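F-BAR domain only protein 1 (Danio rerio, PDB 5JP2) binds the endocytic protein Eps15 through its mu homology domain and may act at an early step of clathrin-mediated endocytosis. Local coordinates at residues B[47-53]-B[124-130]; B[21-27]-B[253-259]. The contacts are given in a common frame with arbitrary orientation. Residues are numbered along the deposited sequence.

How the contacts relate
Both contacts are largely buried, and they meet in the long mixed sheet of the mu homology domain, where strands 17-31 and 39-52 are neighbours. Contact 1, its centre about 19 Å from that of the chain, is made within that sheet: two adjacent strands share backbone hydrogen bonds, one face turning inward and the other meeting the bound Eps15 peptide. Contact 2, its centre about 7 Å from that of the chain, instead packs side chains of 21-27, including one buried glutamate, against side chains and backbone amides of 253-259, without strand pairing. The centres of the two contacts lie about 16 Å apart, and they touch where Thr48 O approaches Ala22 N at 2.8 Å, a probable hydrogen bond.

Contact 1 (B[47-53]-B[124-130]); sequences LTMSFPA and SYYNVAL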
ATOM      1  N   LEU B  47       9.925   0.640   0.889  1.00 36.25           N
ATOM      2  CA  LEU B  47      10.669  -0.348   0.116  1.00 29.74           C
ATOM      3  C   LEU B  47      11.559  -1.170   1.034  1.00 26.22           C
ATOM      4  O   LEU B  47      12.461  -0.633   1.672  1.00 31.89           O
ATOM      5  CB  LEU B  47      11.510   0.318  -0.962  1.00 25.52           C
ATOM      6  CG  LEU B  47      12.402  -0.591  -1.798  1.00 30.73           C
ATOM      7  CD1 LEU B  47      11.602  -1.591  -2.592  1.00 28.55           C
ATOM      8  CD2 LEU B  47      13.240   0.246  -2.726  1.00 39.25           C
ATOM      9  N   THR B  48      11.304  -2.462   1.096  1.00 24.91           N
ATOM     10  CA  THR B  48      12.095  -3.378   1.893  1.00 24.30           C
ATOM     11  C   THR B  48      12.822  -4.345   0.961  1.00 29.35           C
ATOM     12  O   THR B  48      12.318  -4.698  -0.103  1.00 29.22           O
ATOM     13  CB  THR B  48      11.198  -4.124   2.889  1.00 27.32           C
ATOM     14  OG1 THR B  48      10.724  -3.204   3.866  1.00 45.37           O
ATOM     15  CG2 THR B  48      11.934  -5.205   3.597  1.00 29.03           C
ATOM     16  N   MET B  49      14.034  -4.742   1.332  1.00 34.11           N
ATOM     17  CA  MET B  49      14.744  -5.765   0.586  1.00 24.21           C
ATOM     18  C   MET B  49      15.088  -6.921   1.507  1.00 28.79           C
ATOM     19  O   MET B  49      15.452  -6.718   2.662  1.00 36.69           O
ATOM     20  CB  MET B  49      15.995  -5.223  -0.075  1.00 29.02           C
ATOM     21  CG  MET B  49      16.679  -6.259  -0.923  1.00 39.05           C
ATOM     22  SD  MET B  49      18.018  -5.637  -1.912  1.00 44.22           S
ATOM     23  CE  MET B  49      17.160  -4.713  -3.150  1.00 28.88           C
ATOM     24  N   SER B  50      14.937  -8.135   0.992  1.00 35.34           N
ATOM     25  CA  SER B  50      15.166  -9.355   1.748  1.00 31.69           C
ATOM     26  C   SER B  50      16.396 -10.086   1.216  1.00 33.35           C
ATOM     27  O   SER B  50      16.679 -10.066   0.019  1.00 27.21           O
ATOM     28  CB  SER B  50      13.937 -10.254   1.677  1.00 30.99           C
ATOM     29  OG  SER B  50      14.049 -11.325   2.582  1.00 44.98           O
ATOM     30  N   PHE B  51      17.135 -10.719   2.123  1.00 32.27           N
ATOM     31  CA  PHE B  51      18.362 -11.423   1.806  1.00 32.07           C
ATOM     32  C   PHE B  51      18.309 -12.854   2.320  1.00 33.48           C
ATOM     33  O   PHE B  51      17.905 -13.089   3.458  1.00 34.92           O
ATOM     34  CB  PHE B  51      19.586 -10.735   2.414  1.00 39.13           C
ATOM     35  CG  PHE B  51      19.894  -9.406   1.819  1.00 28.15           C
ATOM     36  CD1 PHE B  51      19.212  -8.278   2.212  1.00 27.83           C
ATOM     37  CD2 PHE B  51      20.878  -9.283   0.877  1.00 23.28           C
ATOM     38  CE1 PHE B  51      19.508  -7.070   1.665  1.00 28.34           C
ATOM     39  CE2 PHE B  51      21.165  -8.080   0.332  1.00 26.69           C
ATOM     40  CZ  PHE B  51      20.478  -6.967   0.725  1.00 25.48           C
ATOM     41  N   PRO B  52      18.770 -13.815   1.531  1.00 40.17           N
ATOM     42  CA  PRO B  52      18.756 -15.204   1.994  1.00 39.53           C
ATOM     43  C   PRO B  52      19.820 -15.412   3.051  1.00 35.07           C
ATOM     44  O   PRO B  52      20.903 -14.837   2.980  1.00 43.58           O
ATOM     45  CB  PRO B  52      19.054 -16.003   0.724  1.00 34.10           C
ATOM     46  CG  PRO B  52      19.754 -15.064  -0.163  1.00 39.60           C
ATOM     47  CD  PRO B  52      19.219 -13.696   0.137  1.00 34.82           C
ATOM     48  N   ALA B  53      19.489 -16.214   4.059  1.00 39.37           N
ATOM     49  CA  ALA B  53      20.379 -16.348   5.203  1.00 37.10           C
ATOM     50  C   ALA B  53      21.787 -16.727   4.769  1.00 41.99           C
ATOM     51  O   ALA B  53      22.770 -16.233   5.321  1.00 57.06           O
ATOM     52  CB  ALA B  53      19.816 -17.357   6.192  1.00 31.14           C
ATOM     53  N   SER B 124      15.384 -17.869   7.970  1.00 50.96           N
ATOM     54  CA  SER B 124      15.978 -18.238   6.696  1.00 49.96           C
ATOM     55  C   SER B 124      16.191 -17.040   5.789  1.00 50.13           C
ATOM     56  O   SER B 124      16.832 -17.186   4.743  1.00 39.99           O
ATOM     57  CB  SER B 124      15.125 -19.301   5.987  1.00 51.30           C
ATOM     58  OG  SER B 124      13.786 -18.899   5.815  1.00 57.29           O
ATOM     59  N   TYR B 125      15.717 -15.859   6.192  1.00 41.32           N
ATOM     60  CA  TYR B 125      15.943 -14.625   5.453  1.00 39.80           C
ATOM     61  C   TYR B 125      15.918 -13.442   6.408  1.00 40.51           C
ATOM     62  O   TYR B 125      15.419 -13.533   7.527  1.00 38.47           O
ATOM     63  CB  TYR B 125      14.910 -14.431   4.348  1.00 38.44           C
ATOM     64  CG  TYR B 125      13.505 -14.312   4.846  1.00 39.29           C
ATOM     65  CD1 TYR B 125      12.752 -15.440   5.098  1.00 38.74           C
ATOM     66  CD2 TYR B 125      12.924 -13.079   5.061  1.00 39.11           C
ATOM     67  CE1 TYR B 125      11.472 -15.350   5.549  1.00 52.90           C
ATOM     68  CE2 TYR B 125      11.638 -12.980   5.516  1.00 41.12           C
ATOM     69  CZ  TYR B 125      10.915 -14.119   5.754  1.00 47.97           C
ATOM     70  OH  TYR B 125       9.628 -14.037   6.208  1.00 71.94           O
ATOM     71  N   TYR B 126      16.482 -12.327   5.953  1.00 43.04           N
ATOM     72  CA  TYR B 126      16.620 -11.127   6.762  1.00 40.96           C
ATOM     73  C   TYR B 126      16.185  -9.924   5.947  1.00 36.45           C
ATOM     74  O   TYR B 126      16.651  -9.735   4.825  1.00 34.26           O
ATOM     75  CB  TYR B 126      18.057 -10.950   7.240  1.00 45.59           C
ATOM     76  CG  TYR B 126      18.557 -12.141   8.003  1.00 43.55           C
ATOM     77  CD1 TYR B 126      17.948 -12.534   9.177  1.00 43.82           C
ATOM     78  CD2 TYR B 126      19.635 -12.882   7.540  1.00 51.31           C
ATOM     79  CE1 TYR B 126      18.394 -13.635   9.875  1.00 55.49           C
ATOM     80  CE2 TYR B 126      20.088 -13.987   8.230  1.00 53.21           C
ATOM     81  CZ  TYR B 126      19.463 -14.360   9.399  1.00 60.50           C
ATOM     82  OH  TYR B 126      19.906 -15.459  10.100  1.00 63.92           O
ATOM     83  N   ASN B 127      15.297  -9.117   6.508  1.00 51.31           N
ATOM     84  CA  ASN B 127      14.740  -7.973   5.807  1.00 41.98           C
ATOM     85  C   ASN B 127      15.491  -6.701   6.167  1.00 37.58           C
ATOM     86  O   ASN B 127      15.921  -6.522   7.305  1.00 38.41           O
ATOM     87  CB  ASN B 127      13.263  -7.816   6.134  1.00 39.14           C
ATOM     88  CG  ASN B 127      12.430  -8.913   5.548  1.00 34.84           C
ATOM     89  OD1 ASN B 127      12.738  -9.432   4.488  1.00 47.37           O
ATOM     90  ND2 ASN B 127      11.356  -9.263   6.225  1.00 38.35           N
ATOM     91  N   VAL B 128      15.644  -5.823   5.182  1.00 37.07           N
ATOM     92  CA  VAL B 128      16.328  -4.546   5.330  1.00 25.30           C
ATOM     93  C   VAL B 128      15.471  -3.438   4.732  1.00 31.72           C
ATOM     94  O   VAL B 128      15.010  -3.549   3.596  1.00 38.55           O
ATOM     95  CB  VAL B 128      17.699  -4.582   4.646  1.00 30.56           C
ATOM     96  CG1 VAL B 128      18.353  -3.258   4.748  1.00 36.39           C
ATOM     97  CG2 VAL B 128      18.550  -5.651   5.279  1.00 36.11           C
ATOM     98  N   ALA B 129      15.344  -2.334   5.459  1.00 36.97           N
ATOM     99  CA  ALA B 129      14.493  -1.220   5.060  1.00 35.88           C
ATOM    100  C   ALA B 129      15.311  -0.239   4.239  1.00 29.76           C
ATOM    101  O   ALA B 129      16.268   0.345   4.736  1.00 52.97           O
ATOM    102  CB  ALA B 129      13.890  -0.545   6.288  1.00 43.72           C
ATOM    103  N   LEU B 130      14.977  -0.108   2.965  1.00 36.79           N
ATOM    104  CA  LEU B 130      15.714   0.783   2.084  1.00 26.84           C
ATOM    105  C   LEU B 130      15.176   2.212   2.042  1.00 33.63           C
ATOM    106  O   LEU B 130      15.961   3.157   1.953  1.00 45.31           O
ATOM    107  CB  LEU B 130      15.747   0.197   0.679  1.00 30.13           C
ATOM    108  CG  LEU B 130      16.398  -1.181   0.587  1.00 35.67           C
ATOM    109  CD1 LEU B 130      16.569  -1.613  -0.851  1.00 37.60           C
ATOM    110  CD2 LEU B 130      17.732  -1.164   1.278  1.00 41.14           C
TER
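Strands 47-52 and 125-130 run antiparallel as sheet neighbours, their axes 4.5 Å apart at closest approach and 152° between directions. Met49-Val128 and Phe51-Tyr126 are hydrogen-bonded pairs; Met49 N to Val128 O and Val128 N to Met49 O both measure 2.7 Å, whereas Thr48-Ala129, Ser50-Asn127 and Pro52-Tyr125 are non-hydrogen-bonded pairs. Pro52 has no amide proton to give, so such a position suits it. Further bonds follow at both ends, Leu130 N to Leu47 O and Ala53 N to Ser124 O, each 2.9 Å. Strand alternation gives this edge region of the long mu homology domain sheet two characters. Met49, Phe51, Tyr126 and Val128 point to one face, where helix 106-119 packs on Phe51, Tyr126 and Val128; Phe51 CE1 lies 4.0 Å from Val128 CG2, and Leu130 CD1 reaches Met49 CB at 3.7 Å. The face bearing Ser50, Pro52, Tyr125 and Asn127 receives the Eps15 peptide. Ser50 OG donates to Asn127 OD1 at 3.0 Å, leaving Asn127 ND2 to bond an acidic peptide side chain; Tyr125 OH and Ser124 OG also each bond one, while Ser50, Pro52 and Asn127 each touch an aromatic side chain of the peptide.

Contact 2 (B[21-27]-B[253-259]); sequences AAITEYI and SLSGLDV
Extended strand 21-27 packs against a loop, 253-257, that passes into a short strand at 258-259. The segments run in opposite senses, with CA atoms 7.9 Å apart for Ala21-Val259 and 7.0 Å for Glu25-Ser253, too far for strand pairing. Leu254 (-78/-40) and Ser255 (-67/-28) turn helically; Gly256 (96/-13) would jam a side chain against the preceding carbonyl. Ser253 OG accepts from Gly256 N (2.9 Å), an ST motif; Ser255 OG (chi1 p) from Leu257 N (3.2 Å), an ST turn. Small Ala21 leaves room for Val259 (CB to CG1 3.9 Å). Ile23 (m, t) pushes CD1 against Leu257 CD2 at 3.8 Å; Ile27 CG2 meets CD1 of Leu254 (m, t) at 3.8 Å. Between these aliphatic bumps Glu25 (m, t) extends, its buried carboxylate satisfied: OE1 accepts from Ser255 N and, weakly, Leu254 N, both 2.9 Å; OE2 takes a very short 2.4 Å bond from Ser255 OG and also pairs with Tyr133 OH. Thus a loop and strand 258-261 of a second sheet pack on the mu homology domain's long mixed sheet.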
ATOM      1  N   ALA B  21      12.555  -7.943  -3.125  1.00 34.93           N
ATOM      2  CA  ALA B  21      12.085  -6.619  -2.749  1.00 26.38           C
ATOM      3  C   ALA B  21      10.597  -6.661  -2.407  1.00 31.90           C
ATOM      4  O   ALA B  21       9.866  -7.536  -2.870  1.00 35.35           O
ATOM      5  CB  ALA B  21      12.324  -5.614  -3.867  1.00 32.87           C
ATOM      6  N   ALA B  22      10.157  -5.726  -1.566  1.00 25.51           N
ATOM      7  CA  ALA B  22       8.744  -5.579  -1.241  1.00 23.58           C
ATOM      8  C   ALA B  22       8.397  -4.104  -1.219  1.00 26.10           C
ATOM      9  O   ALA B  22       9.057  -3.316  -0.542  1.00 34.11           O
ATOM     10  CB  ALA B  22       8.381  -6.219   0.099  1.00 20.61           C
ATOM     11  N   ILE B  23       7.363  -3.751  -1.966  1.00 42.73           N
ATOM     12  CA  ILE B  23       6.856  -2.393  -2.071  1.00 25.69           C
ATOM     13  C   ILE B  23       5.503  -2.389  -1.385  1.00 34.31           C
ATOM     14  O   ILE B  23       4.592  -3.095  -1.820  1.00 32.43           O
ATOM     15  CB  ILE B  23       6.741  -1.944  -3.534  1.00 26.89           C
ATOM     16  CG1 ILE B  23       8.105  -1.924  -4.209  1.00 27.54           C
ATOM     17  CG2 ILE B  23       6.101  -0.599  -3.639  1.00 35.19           C
ATOM     18  CD1 ILE B  23       8.040  -1.579  -5.671  1.00 33.50           C
ATOM     19  N   THR B  24       5.381  -1.621  -0.304  1.00 34.12           N
ATOM     20  CA  THR B  24       4.179  -1.549   0.511  1.00 23.07           C
ATOM     21  C   THR B  24       3.679  -0.111   0.529  1.00 26.35           C
ATOM     22  O   THR B  24       4.454   0.807   0.781  1.00 37.11           O
ATOM     23  CB  THR B  24       4.467  -2.025   1.923  1.00 26.45           C
ATOM     24  OG1 THR B  24       5.050  -3.321   1.853  1.00 32.40           O
ATOM     25  CG2 THR B  24       3.212  -2.105   2.722  1.00 29.45           C
ATOM     26  N   GLU B  25       2.402   0.091   0.234  1.00 26.37           N
ATOM     27  CA  GLU B  25       1.860   1.436   0.133  1.00 30.87           C
ATOM     28  C   GLU B  25       0.542   1.555   0.878  1.00 26.34           C
ATOM     29  O   GLU B  25      -0.304   0.674   0.780  1.00 31.10           O
ATOM     30  CB  GLU B  25       1.685   1.843  -1.329  1.00 24.41           C
ATOM     31  CG  GLU B  25       2.988   2.137  -1.989  1.00 27.53           C
ATOM     32  CD  GLU B  25       2.848   2.683  -3.369  1.00 29.77           C
ATOM     33  OE1 GLU B  25       1.721   2.854  -3.828  1.00 34.99           O
ATOM     34  OE2 GLU B  25       3.876   2.927  -4.013  1.00 35.25           O
ATOM     35  N   TYR B  26       0.389   2.623   1.651  1.00 29.65           N
ATOM     36  CA  TYR B  26      -0.872   2.975   2.285  1.00 22.04           C
ATOM     37  C   TYR B  26      -1.431   4.253   1.676  1.00 28.65           C
ATOM     38  O   TYR B  26      -0.691   5.170   1.328  1.00 29.48           O
ATOM     39  CB  TYR B  26      -0.718   3.154   3.786  1.00 30.96           C
ATOM     40  CG  TYR B  26      -0.415   1.878   4.488  1.00 33.05           C
ATOM     41  CD1 TYR B  26      -1.427   1.046   4.920  1.00 38.21           C
ATOM     42  CD2 TYR B  26       0.888   1.488   4.703  1.00 38.67           C
ATOM     43  CE1 TYR B  26      -1.138  -0.136   5.554  1.00 51.68           C
ATOM     44  CE2 TYR B  26       1.185   0.322   5.336  1.00 31.86           C
ATOM     45  CZ  TYR B  26       0.175  -0.491   5.759  1.00 42.55           C
ATOM     46  OH  TYR B  26       0.490  -1.661   6.402  1.00 56.75           O
ATOM     47  N   ILE B  27      -2.748   4.315   1.535  1.00 29.69           N
ATOM     48  CA  ILE B  27      -3.370   5.458   0.895  1.00 20.57           C
ATOM     49  C   ILE B  27      -4.430   6.052   1.810  1.00 30.53           C
ATOM     50  O   ILE B  27      -5.303   5.344   2.320  1.00 25.87           O
ATOM     51  CB  ILE B  27      -3.946   5.103  -0.491  1.00 24.93           C
ATOM     52  CG1 ILE B  27      -4.528   6.357  -1.140  1.00 26.19           C
ATOM     53  CG2 ILE B  27      -4.942   3.965  -0.416  1.00 32.86           C
ATOM     54  CD1 ILE B  27      -4.810   6.239  -2.593  1.00 29.93           C
ATOM     55  N   SER B 253       1.514  -1.356  -7.558  1.00 30.48           N
ATOM     56  CA  SER B 253       1.686  -0.235  -6.662  1.00 28.76           C
ATOM     57  C   SER B 253       0.721   0.875  -7.060  1.00 34.55           C
ATOM     58  O   SER B 253       0.324   0.985  -8.218  1.00 42.76           O
ATOM     59  CB  SER B 253       3.126   0.268  -6.682  1.00 29.96           C
ATOM     60  OG  SER B 253       3.363   1.083  -7.800  1.00 37.99           O
ATOM     61  N   LEU B 254       0.302   1.667  -6.082  1.00 31.69           N
ATOM     62  CA  LEU B 254      -0.531   2.813  -6.411  1.00 27.73           C
ATOM     63  C   LEU B 254       0.295   3.963  -6.961  1.00 40.43           C
ATOM     64  O   LEU B 254      -0.120   4.625  -7.914  1.00 40.08           O
ATOM     65  CB  LEU B 254      -1.324   3.261  -5.189  1.00 28.34           C
ATOM     66  CG  LEU B 254      -2.218   2.174  -4.609  1.00 30.65           C
ATOM     67  CD1 LEU B 254      -2.840   2.594  -3.302  1.00 26.31           C
ATOM     68  CD2 LEU B 254      -3.272   1.829  -5.629  1.00 29.87           C
ATOM     69  N   SER B 255       1.475   4.201  -6.393  1.00 46.04           N
ATOM     70  CA  SER B 255       2.302   5.311  -6.847  1.00 28.90           C
ATOM     71  C   SER B 255       2.824   5.099  -8.253  1.00 35.87           C
ATOM     72  O   SER B 255       3.101   6.069  -8.961  1.00 46.91           O
ATOM     73  CB  SER B 255       3.474   5.512  -5.896  1.00 36.27           C
ATOM     74  OG  SER B 255       4.275   4.353  -5.840  1.00 37.51           O
ATOM     75  N   GLY B 256       2.987   3.857  -8.672  1.00 33.22           N
ATOM     76  CA  GLY B 256       3.639   3.564  -9.921  1.00 40.88           C
ATOM     77  C   GLY B 256       5.106   3.252  -9.775  1.00 43.54           C
ATOM     78  O   GLY B 256       5.718   2.773 -10.731  1.00 47.52           O
ATOM     79  N   LEU B 257       5.683   3.538  -8.612  1.00 49.37           N
ATOM     80  CA  LEU B 257       7.084   3.264  -8.346  1.00 47.93           C
ATOM     81  C   LEU B 257       7.392   1.782  -8.522  1.00 44.09           C
ATOM     82  O   LEU B 257       6.579   0.913  -8.210  1.00 43.32           O
ATOM     83  CB  LEU B 257       7.447   3.722  -6.935  1.00 32.94           C
ATOM     84  CG  LEU B 257       8.852   3.458  -6.395  1.00 33.00           C
ATOM     85  CD1 LEU B 257       9.207   4.532  -5.442  1.00 31.40           C
ATOM     86  CD2 LEU B 257       8.939   2.140  -5.671  1.00 55.54           C
ATOM     87  N   ASP B 258       8.586   1.503  -9.036  1.00 46.21           N
ATOM     88  CA  ASP B 258       9.057   0.137  -9.195  1.00 37.77           C
ATOM     89  C   ASP B 258      10.565   0.114  -8.958  1.00 33.85           C
ATOM     90  O   ASP B 258      11.224   1.154  -8.965  1.00 33.27           O
ATOM     91  CB  ASP B 258       8.701  -0.398 -10.585  1.00 40.97           C
ATOM     92  CG  ASP B 258       8.541  -1.889 -10.611  1.00 54.23           C
ATOM     93  OD1 ASP B 258       8.792  -2.542  -9.584  1.00 39.07           O
ATOM     94  OD2 ASP B 258       8.181  -2.412 -11.675  1.00 57.95           O
ATOM     95  N   VAL B 259      11.110  -1.080  -8.747  1.00 36.05           N
ATOM     96  CA  VAL B 259      12.529  -1.251  -8.465  1.00 34.93           C
ATOM     97  C   VAL B 259      13.115  -2.318  -9.388  1.00 32.30           C
ATOM     98  O   VAL B 259      12.474  -3.331  -9.674  1.00 42.21           O
ATOM     99  CB  VAL B 259      12.753  -1.607  -6.982  1.00 31.23           C
ATOM    100  CG1 VAL B 259      12.111  -2.925  -6.642  1.00 28.56           C
ATOM    101  CG2 VAL B 259      14.216  -1.606  -6.650  1.00 35.95           C
TER